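Local atomic coordinates of oxidase/hydroxylase (PDB entry 4XCB), a protein that probably acts as a metal- and 2-oxoglutarate-dependent oxygenase of the phytanoyl-CoA dioxygenase family, binding hygromycin B in its active site. Residues S29-S34 / D71-A76; G25-G28 / S34-S37. One frame throughout, in Å; residues are numbered along the deposited sequence.

Interaction 1: residues S29-S34 / D71-A76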
loop_
_atom_site.group_PDB
_atom_site.type_symbol
_atom_site.label_atom_id
_atom_site.label_comp_id
_atom_site.label_asym_id
_atom_site.label_seq_id
_atom_site.Cartn_x
_atom_site.Cartn_y
_atom_site.Cartn_z
ATOM N N SER A 29 36.802 -19.108 -7.614
ATOM C CA SER A 29 37.016 -20.521 -7.305
ATOM C C SER A 29 37.942 -20.705 -6.100
ATOM O O SER A 29 37.717 -21.574 -5.263
ATOM C CB SER A 29 37.566 -21.260 -8.538
ATOM O OG SER A 29 38.525 -20.475 -9.225
ATOM N N GLY A 30 38.966 -19.871 -5.990
ATOM C CA GLY A 30 39.878 -19.953 -4.861
ATOM C C GLY A 30 39.209 -19.602 -3.541
ATOM O O GLY A 30 39.463 -20.223 -2.504
ATOM N N GLU A 31 38.351 -18.590 -3.570
ATOM C CA GLU A 31 37.649 -18.187 -2.361
ATOM C C GLU A 31 36.662 -19.257 -1.939
ATOM O O GLU A 31 36.545 -19.585 -0.760
ATOM C CB GLU A 31 36.915 -16.872 -2.566
ATOM C CG GLU A 31 37.799 -15.691 -2.833
ATOM C CD GLU A 31 36.996 -14.424 -2.919
ATOM O OE1 GLU A 31 36.522 -14.098 -4.024
ATOM O OE2 GLU A 31 36.812 -13.771 -1.873
ATOM N N VAL A 32 35.927 -19.770 -2.918
ATOM C CA VAL A 32 35.021 -20.881 -2.690
ATOM C C VAL A 32 35.768 -22.054 -2.060
ATOM O O VAL A 32 35.288 -22.668 -1.105
ATOM C CB VAL A 32 34.361 -21.326 -3.996
ATOM C CG1 VAL A 32 33.716 -22.668 -3.820
ATOM C CG2 VAL A 32 33.349 -20.279 -4.448
ATOM N N GLU A 33 36.959 -22.340 -2.579
ATOM C CA GLU A 33 37.803 -23.375 -1.990
ATOM C C GLU A 33 38.137 -23.079 -0.526
ATOM O O GLU A 33 38.107 -23.983 0.310
ATOM C CB GLU A 33 39.088 -23.539 -2.799
ATOM C CD GLU A 33 40.165 -24.392 -4.908
ATOM O OE2 GLU A 33 40.121 -24.089 -6.116
ATOM N N SER A 34 38.437 -21.818 -0.224
ATOM C CA SER A 34 38.720 -21.389 1.143
ATOM C C SER A 34 37.516 -21.623 2.054
ATOM O O SER A 34 37.655 -22.079 3.186
ATOM C CB SER A 34 39.121 -19.913 1.158
ATOM O OG SER A 34 39.115 -19.393 2.472
ATOM N N ASP A 71 31.527 -8.828 4.248
ATOM C CA ASP A 71 32.112 -8.554 2.935
ATOM C C ASP A 71 31.218 -7.573 2.173
ATOM O O ASP A 71 30.007 -7.771 2.100
ATOM C CB ASP A 71 32.291 -9.866 2.152
ATOM C CG ASP A 71 33.255 -9.742 0.975
ATOM O OD1 ASP A 71 33.002 -8.959 0.038
ATOM O OD2 ASP A 71 34.267 -10.471 0.973
ATOM N N ASP A 72 31.784 -6.513 1.602
ATOM C CA ASP A 72 30.938 -5.559 0.869
ATOM C C ASP A 72 30.287 -6.158 -0.389
ATOM O O ASP A 72 29.368 -5.564 -0.945
ATOM C CB ASP A 72 31.723 -4.301 0.489
ATOM C CG ASP A 72 32.972 -4.604 -0.299
ATOM O OD1 ASP A 72 33.318 -5.798 -0.432
ATOM O OD2 ASP A 72 33.619 -3.643 -0.772
ATOM N N ARG A 73 30.749 -7.322 -0.837
ATOM C CA ARG A 73 30.109 -7.968 -1.979
ATOM C C ARG A 73 28.744 -8.489 -1.558
ATOM O O ARG A 73 27.872 -8.693 -2.397
ATOM C CB ARG A 73 30.981 -9.094 -2.535
ATOM C CG ARG A 73 32.106 -8.592 -3.423
ATOM C CD ARG A 73 33.071 -9.704 -3.791
ATOM N NE ARG A 73 33.801 -10.218 -2.633
ATOM C CZ ARG A 73 34.689 -11.203 -2.698
ATOM N NH1 ARG A 73 34.950 -11.778 -3.861
ATOM N NH2 ARG A 73 35.328 -11.605 -1.601
ATOM N N LEU A 74 28.574 -8.730 -0.259
ATOM C CA LEU A 74 27.259 -9.056 0.284
ATOM C C LEU A 74 26.548 -7.818 0.791
ATOM O O LEU A 74 25.360 -7.632 0.540
ATOM C CB LEU A 74 27.375 -10.061 1.428
ATOM C CG LEU A 74 28.033 -11.409 1.128
ATOM C CD1 LEU A 74 27.778 -12.379 2.271
ATOM C CD2 LEU A 74 27.495 -11.979 -0.173
ATOM N N LEU A 75 27.265 -6.981 1.536
ATOM C CA LEU A 75 26.619 -5.856 2.184
ATOM C C LEU A 75 26.103 -4.821 1.203
ATOM O O LEU A 75 25.042 -4.247 1.421
ATOM C CB LEU A 75 27.564 -5.179 3.178
ATOM C CG LEU A 75 27.984 -5.993 4.399
ATOM C CD1 LEU A 75 28.644 -5.054 5.381
ATOM C CD2 LEU A 75 26.786 -6.683 5.032
ATOM N N ALA A 76 26.827 -4.580 0.118
ATOM C CA ALA A 76 26.391 -3.516 -0.780
ATOM C C ALA A 76 25.030 -3.855 -1.432
ATOM O O ALA A 76 24.123 -3.031 -1.389
ATOM C CB ALA A 76 27.464 -3.222 -1.828
#

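Interaction 2: residues G25-G28 / S34-S37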
loop_
_atom_site.group_PDB
_atom_site.type_symbol
_atom_site.label_atom_id
_atom_site.label_comp_id
_atom_site.label_asym_id
_atom_site.label_seq_id
_atom_site.Cartn_x
_atom_site.Cartn_y
_atom_site.Cartn_z
ATOM N N GLY A 25 28.865 -15.406 -9.959
ATOM C CA GLY A 25 30.307 -15.318 -9.850
ATOM C C GLY A 25 30.861 -14.299 -8.876
ATOM O O GLY A 25 31.910 -13.722 -9.125
ATOM N N VAL A 26 30.167 -14.070 -7.768
ATOM C CA VAL A 26 30.620 -13.077 -6.803
ATOM C C VAL A 26 31.932 -13.499 -6.148
ATOM O O VAL A 26 32.819 -12.677 -5.879
ATOM C CB VAL A 26 29.553 -12.848 -5.726
ATOM C CG1 VAL A 26 30.018 -11.836 -4.699
ATOM C CG2 VAL A 26 28.270 -12.359 -6.372
ATOM N N PHE A 27 32.061 -14.792 -5.909
ATOM C CA PHE A 27 33.260 -15.297 -5.267
ATOM C C PHE A 27 34.001 -16.223 -6.202
ATOM O O PHE A 27 33.394 -17.065 -6.861
ATOM C CB PHE A 27 32.900 -15.999 -3.963
ATOM C CG PHE A 27 32.208 -15.104 -2.990
ATOM C CD1 PHE A 27 32.934 -14.234 -2.181
ATOM C CD2 PHE A 27 30.831 -15.109 -2.883
ATOM C CE1 PHE A 27 32.297 -13.403 -1.295
ATOM C CE2 PHE A 27 30.189 -14.276 -1.998
ATOM C CZ PHE A 27 30.923 -13.420 -1.197
ATOM N N GLY A 28 35.318 -16.057 -6.264
ATOM C CA GLY A 28 36.123 -16.832 -7.189
ATOM C C GLY A 28 36.316 -18.250 -6.717
ATOM O O GLY A 28 36.046 -18.554 -5.555
ATOM N N SER A 34 38.437 -21.818 -0.224
ATOM C CA SER A 34 38.720 -21.389 1.143
ATOM C C SER A 34 37.516 -21.623 2.054
ATOM O O SER A 34 37.655 -22.079 3.186
ATOM C CB SER A 34 39.121 -19.913 1.158
ATOM O OG SER A 34 39.115 -19.393 2.472
ATOM N N PHE A 35 36.325 -21.305 1.554
ATOM C CA PHE A 35 35.120 -21.479 2.359
ATOM C C PHE A 35 34.811 -22.971 2.589
ATOM O O PHE A 35 34.449 -23.379 3.690
ATOM C CB PHE A 35 33.928 -20.788 1.687
ATOM C CG PHE A 35 34.093 -19.300 1.510
ATOM C CD1 PHE A 35 34.765 -18.530 2.440
ATOM C CD2 PHE A 35 33.549 -18.674 0.406
ATOM C CE1 PHE A 35 34.888 -17.148 2.272
ATOM C CE2 PHE A 35 33.676 -17.304 0.229
ATOM C CZ PHE A 35 34.350 -16.544 1.152
ATOM N N ARG A 36 34.946 -23.784 1.547
ATOM C CA ARG A 36 34.738 -25.224 1.680
ATOM C C ARG A 36 35.698 -25.844 2.686
ATOM O O ARG A 36 35.291 -26.627 3.539
ATOM C CB ARG A 36 34.918 -25.921 0.342
ATOM C CG ARG A 36 33.887 -25.595 -0.692
ATOM C CD ARG A 36 34.321 -26.258 -1.985
ATOM N NE ARG A 36 33.291 -26.258 -3.001
ATOM C CZ ARG A 36 33.560 -26.289 -4.302
ATOM N NH1 ARG A 36 34.825 -26.298 -4.702
ATOM N NH2 ARG A 36 32.581 -26.300 -5.201
ATOM N N SER A 37 36.977 -25.498 2.567
ATOM C CA SER A 37 37.992 -26.001 3.490
ATOM C C SER A 37 37.646 -25.684 4.930
ATOM O O SER A 37 37.753 -26.542 5.805
ATOM C CB SER A 37 39.366 -25.415 3.167
ATOM O OG SER A 37 40.260 -25.614 4.261
#

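Interaction 1: residues S29-S34 / D71-A76
The backbones of 29-34 and 71-76 stay well apart, 12.3 Å at the nearest CA pair (E31 CA to D71 CA), and the long side chains of E31 and R73 close the gap from opposite directions. The R73 guanidinium meets the E31 carboxylate end-on in a bidentate salt bridge, NH1 to OE1 at 2.8 Å and NH2 to OE2 at 2.6 Å. Both bonds are nearly straight and use syn lone pairs, the two planes are nearly coplanar (10° apart), and OE1 also accepts from G28 N. D71 holds the adjoining edge side-on, R73 NE to D71 OD1 at 3.1 Å and NH2 to OD2 at 3.0 Å; its oxygens lie in the guanidinium plane, but the nitrogens sit about 30° out of the D71 carboxylate plane. The network ties the first turn of helix 29-40 to the start of helix 72-82, on the surface of the double-stranded beta-helix domain. D71 N-caps the second helix, OD1 accepting from R73 N through the anti lone pair. A bend at chi3 (-66°) turns R73 NE to this same oxygen. A leucine in place of R73 would probably leave the carboxylates of E31 and D71, 5.0 Å apart between OE2 and OD2, without the positive charge between them.

Interaction 2: residues G25-G28 / S34-S37
F27 turns one face of its ring to the edge of F35, whose CE2 comes down over the CD1 side of that face at 4.0 Å from CD1 and 4.2 Å from CG of F27. The opposite face is covered toward its rim by V26 CG1. The pair is a T-shaped (edge-to-face) stack: the ring centroids are 5.7 Å apart and the planes stand at 78°. Because CE2 lies over CD1 and CG, the F35 edge addresses the part of the F27 ring near its root instead of its far end, CZ. Both rings swing beside their own backbone N (chi1 about -60°), which brings them together at about a right angle across the 10.0 Å between the CA atoms of F27 and F35. The arrangement joins the loop after strand 20-23, an outermost strand of the larger antiparallel sheet of the double-stranded beta-helix, to the second turn of helix 29-40, which begins directly after this loop with G28 as its N-cap residue. The stack therefore packs the helix against its own entry. L68 of helix 63-69 touches both rings, while V64 adds to the surroundings of F35 and V200 of strand 200-204 to those of F27. The loop is also fastened through its backbone, F27 forming backbone hydrogen bonds with G198 and G25 N donating one to OD1 of D199. F27 approaches the 2-oxoglutarate site without reaching it: its side chain is about 8 Å from that of Y144, a 2-oxoglutarate-binding residue.

How the interactions relate
Both interactions use helix 29-40, sharing S34, and their centres lie about 6 Å apart. Interaction 1 sits at the surface and is wholly polar, a charged network linking that helix to helix 72-82; interaction 2 is buried and apolar, within one helix and its entry, and relies on ring packing where interaction 1 relies on paired charges. The two layers meet at 25-28. R73 NH2 lies 3.5 Å from F27 CE1, and R73 NH1 makes a weak hydrogen bond to V26 O, while L74 CD2 approaches F27 CZ at 3.9 Å. The R73 guanidinium thus lies beside the CE1 edge of the F27 ring, whose face receives the edge of F35, and helix 72-82 contributes to both environments.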